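Local atomic coordinates of fibrillarin-like rRNA/tRNA 2'-O-methyltransferase (Aeropyrum pernix, PDB entry 4DF3), a protein that probably transfers methyl groups from S-adenosyl-L-methionine to ribose 2'-hydroxyls of rRNA and tRNA at sites chosen by a guide RNA. Residues G147-Y152 / F171-G176; A181-S186 / R222-I227. The protein carries 2 engineered substitutions. One frame throughout, in Å; residues are numbered along the deposited sequence.

Contact 1 (G147-Y152 / F171-G176); sequences GVDGLY and FLRDGG
Arg173 and Val148 join two parallel backbones: Arg173 N donates to Val148 O over 2.9 Å, almost straight, and on the other side of Leu172 the carbonyl of Phe171 takes the N-H of Val148, Val148 N to Phe171 O being 2.8 Å. Leu172 sits between these bonds as the parallel bridge partner of Val148. This is the closing step of a Rossmann-like beta-alpha-beta crossover, in which strand 148-153 leads into helix 160-171 and the chain, on leaving that helix, pairs briefly with the start of the same strand. A type II turn from Arg173 to Gly176 then sends it into the neighbouring strand 176-183. The exposed side chain of Arg173 begins over the carbonyl oxygen of Val148: its CB lies 3.5 Å from Val148 O, and CG, anti to the carbonyl carbon (chi1 -67°), comes to 3.3 Å from that same oxygen. CD moves on to Asp149, 3.7 Å from OD1. NE stays 4.2 Å from Asp149 OD1, with the oxygen well out of the guanidinium plane, so only the opposite charges are felt; Asp149 OD2 is bonded to Arg80 N. On the face that carries Val148 and Leu172, Leu172 CD1 packs on Val148 CG2 at 4.0 Å and also reaches Gly150 CA.

Contact 2 (A181-S186 / R222-I227); sequences AIKARS and RDHAMI
Ile182 and Ala225 form the hydrogen-bonded pair of an antiparallel ladder, which joins strands 176-183 and 224-229 of the seven-stranded methyltransferase sheet. Here the otherwise parallel Rossmann-like order gives way to an antiparallel strand, as is usual in class I methyltransferases. The pair exchanges two backbone bonds, Ile182 N to Ala225 O at 3.0 Å and Ala225 N to Ile182 O at 2.9 Å. A third, from Ala184 N to Asp223 O, reaches its acceptor from above the carbonyl plane, 42° out of it.

On one face Ile182 CG2 packs against Ile227 CD1 at 3.6 Å, and that same methyl of Ile227 also meets CD1 of Ile182; the two side chains cross at a slant. Ala225 CB continues the apolar patch, 3.8 Å from Ala184 CB. Helix 195-206 covers it, with Tyr197 on Ile182 and Ala184, and Ile201 on Ile227. The other face carries Ala181 and Met226, both of which touch Lys61, while Met226 SD lies near Ala181 N.

At the exposed end Lys183 and His224 diverge at CB, yet their side chains meet. Lys183, bent at chi2 (85°), brings CD to 3.6 Å from His224 NE2, and its CE lies beside Asp223 CB. His224 CD2 is 3.5 Å from Ile182 O. Asp221 fixes the ring: its OD1 is hydrogen-bonded to His224 ND1 and also takes the N-H of Asp223. Beyond the ladder the chains separate, and a water spans the gap: it accepts from Ser186 N and donates to Arg222 O, each at 3.0 Å.

Contact 1 and contact 2 follow one another along the chain, their centres 22 Å apart. The turn that ends contact 1 starts strand 176-183, and contact 2 uses the far end of that strand. They touch where Tyr152 OH lies 3.4 Å from Met226 CE, a packing contact across the intervening strand. Contact 2 lies closer to the bound S-adenosylmethionine: the side chain of His224 is about 6 Å from it, that of Leu151 in contact 1 about 11 Å. Ala181 of contact 2 packs against the cofactor-binding Asp154, with its side chain about 4 Å away.

Contact 1 (G147-Y152 / F171-G176)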
loop_
_atom_site.group_PDB
_atom_site.type_symbol
_atom_site.label_atom_id
_atom_site.label_comp_id
_atom_site.label_asym_id
_atom_site.label_seq_id
_atom_site.Cartn_x
_atom_site.Cartn_y
_atom_site.Cartn_z
ATOM N N GLY A 147 -17.812 -0.077 4.390
ATOM C CA GLY A 147 -16.988 0.878 5.128
ATOM C C GLY A 147 -15.553 0.357 5.252
ATOM O O GLY A 147 -15.301 -0.821 5.610
ATOM N N VAL A 148 -14.590 1.230 5.008
ATOM C CA VAL A 148 -13.214 0.790 5.138
ATOM C C VAL A 148 -12.448 1.545 6.203
ATOM O O VAL A 148 -12.719 2.711 6.442
ATOM C CB VAL A 148 -12.484 0.919 3.787
ATOM C CG1 VAL A 148 -13.109 -0.136 2.789
ATOM C CG2 VAL A 148 -12.578 2.339 3.225
ATOM N N ASP A 149 -11.473 0.869 6.779
ATOM C CA ASP A 149 -10.600 1.475 7.778
ATOM C C ASP A 149 -9.565 2.381 7.149
ATOM O O ASP A 149 -9.056 3.315 7.814
ATOM C CB ASP A 149 -9.913 0.402 8.542
ATOM C CG ASP A 149 -10.914 -0.449 9.325
ATOM O OD1 ASP A 149 -11.455 0.087 10.276
ATOM O OD2 ASP A 149 -11.174 -1.586 8.944
ATOM N N GLY A 150 -9.226 2.102 5.885
ATOM C CA GLY A 150 -8.168 2.873 5.204
ATOM C C GLY A 150 -8.410 2.875 3.683
ATOM O O GLY A 150 -9.131 1.998 3.133
ATOM N N LEU A 151 -7.810 3.841 3.049
ATOM C CA LEU A 151 -7.921 4.038 1.582
ATOM C C LEU A 151 -6.493 4.259 1.116
ATOM O O LEU A 151 -5.801 5.115 1.585
ATOM C CB LEU A 151 -8.814 5.236 1.274
ATOM C CG LEU A 151 -9.124 5.474 -0.205
ATOM C CD1 LEU A 151 -10.181 6.589 -0.249
ATOM C CD2 LEU A 151 -7.928 5.843 -1.059
ATOM N N TYR A 152 -6.043 3.399 0.182
ATOM C CA TYR A 152 -4.728 3.496 -0.345
ATOM C C TYR A 152 -4.890 3.748 -1.859
ATOM O O TYR A 152 -5.641 3.025 -2.540
ATOM C CB TYR A 152 -4.031 2.135 -0.147
ATOM C CG TYR A 152 -2.568 2.171 -0.615
ATOM C CD1 TYR A 152 -1.536 2.499 0.270
ATOM C CD2 TYR A 152 -2.235 1.861 -1.969
ATOM C CE1 TYR A 152 -0.188 2.517 -0.193
ATOM C CE2 TYR A 152 -0.864 1.884 -2.439
ATOM C CZ TYR A 152 0.122 2.242 -1.502
ATOM O OH TYR A 152 1.434 2.225 -1.904
ATOM N N PHE A 171 -16.929 5.742 1.269
ATOM C CA PHE A 171 -16.489 4.495 1.944
ATOM C C PHE A 171 -15.653 4.628 3.225
ATOM O O PHE A 171 -15.544 3.666 3.935
ATOM C CB PHE A 171 -15.633 3.641 0.967
ATOM C CG PHE A 171 -16.365 3.286 -0.321
ATOM C CD1 PHE A 171 -17.561 2.578 -0.277
ATOM C CD2 PHE A 171 -15.922 3.794 -1.551
ATOM C CE1 PHE A 171 -18.263 2.289 -1.518
ATOM C CE2 PHE A 171 -16.560 3.512 -2.773
ATOM C CZ PHE A 171 -17.764 2.738 -2.759
ATOM N N LEU A 172 -14.928 5.722 3.385
ATOM C CA LEU A 172 -13.888 5.733 4.403
ATOM C C LEU A 172 -14.512 6.051 5.776
ATOM O O LEU A 172 -15.216 7.064 5.916
ATOM C CB LEU A 172 -12.776 6.751 4.050
ATOM C CG LEU A 172 -11.550 6.825 5.000
ATOM C CD1 LEU A 172 -10.829 5.521 4.929
ATOM C CD2 LEU A 172 -10.596 7.958 4.499
ATOM N N ARG A 173 -14.243 5.192 6.746
ATOM C CA ARG A 173 -14.751 5.423 8.129
ATOM C C ARG A 173 -14.234 6.726 8.674
ATOM O O ARG A 173 -13.172 7.255 8.245
ATOM C CB ARG A 173 -14.385 4.261 9.058
ATOM C CG ARG A 173 -15.071 2.943 8.717
ATOM C CD ARG A 173 -14.696 1.863 9.724
ATOM N NE ARG A 173 -14.849 2.340 11.088
ATOM C CZ ARG A 173 -15.996 2.189 11.788
ATOM N NH1 ARG A 173 -17.032 1.572 11.215
ATOM N NH2 ARG A 173 -16.086 2.718 13.020
ATOM N N ASP A 174 -14.985 7.257 9.643
ATOM C CA ASP A 174 -14.543 8.385 10.441
ATOM C C ASP A 174 -13.166 8.019 11.079
ATOM O O ASP A 174 -13.034 6.955 11.634
ATOM C CB ASP A 174 -15.622 8.661 11.513
ATOM C CG ASP A 174 -15.155 9.612 12.599
ATOM O OD1 ASP A 174 -14.706 10.707 12.252
ATOM O OD2 ASP A 174 -15.247 9.258 13.838
ATOM N N GLY A 175 -12.167 8.859 10.841
ATOM C CA GLY A 175 -10.785 8.682 11.293
ATOM C C GLY A 175 -9.984 7.673 10.475
ATOM O O GLY A 175 -8.841 7.399 10.835
ATOM N N GLY A 176 -10.581 7.109 9.415
ATOM C CA GLY A 176 -9.865 6.186 8.538
ATOM C C GLY A 176 -8.616 6.860 7.957
ATOM O O GLY A 176 -8.604 8.064 7.791
#

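Contact 2 (A181-S186 / R222-I227)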
loop_
_atom_site.group_PDB
_atom_site.type_symbol
_atom_site.label_atom_id
_atom_site.label_comp_id
_atom_site.label_asym_id
_atom_site.label_seq_id
_atom_site.Cartn_x
_atom_site.Cartn_y
_atom_site.Cartn_z
ATOM N N ALA A 181 0.023 7.753 -3.127
ATOM C CA ALA A 181 1.263 7.968 -3.886
ATOM C C ALA A 181 1.033 9.097 -4.893
ATOM O O ALA A 181 0.156 9.013 -5.758
ATOM C CB ALA A 181 1.629 6.686 -4.638
ATOM N N ILE A 182 1.864 10.127 -4.818
ATOM C CA ILE A 182 1.748 11.305 -5.664
ATOM C C ILE A 182 3.064 11.500 -6.463
ATOM O O ILE A 182 4.153 11.316 -5.897
ATOM C CB ILE A 182 1.456 12.579 -4.770
ATOM C CG1 ILE A 182 1.173 13.796 -5.659
ATOM C CG2 ILE A 182 2.522 12.873 -3.760
ATOM C CD1 ILE A 182 0.664 15.027 -4.804
ATOM N N LYS A 183 2.940 11.895 -7.740
ATOM C CA LYS A 183 4.115 12.291 -8.516
ATOM C C LYS A 183 4.693 13.499 -7.851
ATOM O O LYS A 183 3.987 14.478 -7.613
ATOM C CB LYS A 183 3.673 12.612 -9.952
ATOM C CG LYS A 183 4.729 12.342 -10.968
ATOM C CD LYS A 183 4.686 10.849 -11.382
ATOM C CE LYS A 183 5.717 10.426 -12.464
ATOM N NZ LYS A 183 6.054 11.422 -13.531
ATOM N N ALA A 184 5.977 13.439 -7.499
ATOM C CA ALA A 184 6.617 14.485 -6.790
ATOM C C ALA A 184 8.136 14.363 -6.946
ATOM O O ALA A 184 8.690 13.259 -7.006
ATOM C CB ALA A 184 6.289 14.423 -5.229
ATOM N N ARG A 185 8.789 15.520 -7.037
ATOM C CA ARG A 185 10.265 15.567 -7.027
ATOM C C ARG A 185 10.747 15.748 -5.610
ATOM O O ARG A 185 10.001 16.183 -4.753
ATOM C CB ARG A 185 10.748 16.730 -7.875
ATOM C CG ARG A 185 10.482 16.524 -9.370
ATOM C CD ARG A 185 10.494 17.883 -10.164
ATOM N NE ARG A 185 9.576 18.868 -9.565
ATOM C CZ ARG A 185 9.472 20.142 -9.944
ATOM N NH1 ARG A 185 10.212 20.600 -10.951
ATOM N NH2 ARG A 185 8.627 20.960 -9.319
ATOM N N SER A 186 12.026 15.442 -5.347
ATOM C CA SER A 186 12.492 15.578 -3.990
ATOM C C SER A 186 12.173 17.027 -3.528
ATOM O O SER A 186 11.719 17.219 -2.362
ATOM C CB SER A 186 13.982 15.305 -3.934
ATOM O OG SER A 186 14.354 15.219 -2.566
ATOM N N ARG A 222 12.045 7.379 -7.541
ATOM C CA ARG A 222 12.616 8.717 -7.642
ATOM C C ARG A 222 11.582 9.777 -7.962
ATOM O O ARG A 222 11.831 10.965 -7.806
ATOM C CB ARG A 222 13.679 8.765 -8.743
ATOM C CG ARG A 222 14.880 7.895 -8.455
ATOM C CD ARG A 222 15.811 7.867 -9.681
ATOM N NE ARG A 222 15.132 7.173 -10.783
ATOM C CZ ARG A 222 15.626 7.036 -12.014
ATOM N NH1 ARG A 222 16.801 7.564 -12.322
ATOM N NH2 ARG A 222 14.935 6.391 -12.935
ATOM N N ASP A 223 10.406 9.328 -8.382
ATOM C CA ASP A 223 9.430 10.255 -8.919
ATOM C C ASP A 223 8.148 10.421 -8.096
ATOM O O ASP A 223 7.240 11.062 -8.566
ATOM C CB ASP A 223 9.058 9.864 -10.340
ATOM C CG ASP A 223 10.239 9.901 -11.238
ATOM O OD1 ASP A 223 11.072 10.781 -11.012
ATOM O OD2 ASP A 223 10.369 9.050 -12.122
ATOM N N HIS A 224 8.095 9.874 -6.892
ATOM C CA HIS A 224 6.861 9.894 -6.072
ATOM C C HIS A 224 7.142 10.182 -4.600
ATOM O O HIS A 224 8.260 9.886 -4.114
ATOM C CB HIS A 224 6.122 8.542 -6.168
ATOM C CG HIS A 224 5.550 8.276 -7.522
ATOM N ND1 HIS A 224 6.266 7.680 -8.536
ATOM C CD2 HIS A 224 4.293 8.472 -8.004
ATOM C CE1 HIS A 224 5.485 7.556 -9.608
ATOM N NE2 HIS A 224 4.273 7.991 -9.291
ATOM N N ALA A 225 6.132 10.689 -3.904
ATOM C CA ALA A 225 6.136 10.789 -2.461
ATOM C C ALA A 225 4.917 10.006 -2.010
ATOM O O ALA A 225 3.978 9.785 -2.788
ATOM C CB ALA A 225 5.977 12.304 -2.066
ATOM N N MET A 226 4.876 9.659 -0.751
ATOM C CA MET A 226 3.673 9.110 -0.106
ATOM C C MET A 226 3.028 10.106 0.844
ATOM O O MET A 226 3.699 10.584 1.790
ATOM C CB MET A 226 4.102 7.821 0.606
ATOM C CG MET A 226 2.872 7.047 1.327
ATOM S SD MET A 226 1.791 6.394 0.016
ATOM C CE MET A 226 2.813 4.963 -0.468
ATOM N N ILE A 227 1.762 10.449 0.564
ATOM C CA ILE A 227 1.045 11.399 1.419
ATOM C C ILE A 227 0.218 10.545 2.384
ATOM O O ILE A 227 -0.420 9.589 1.948
ATOM C CB ILE A 227 0.074 12.243 0.591
ATOM C CG1 ILE A 227 0.869 13.201 -0.300
ATOM C CG2 ILE A 227 -0.857 13.086 1.556
ATOM C CD1 ILE A 227 0.011 13.784 -1.397
HETATM O O HOH W 1 13.028 13.648 -7.517
#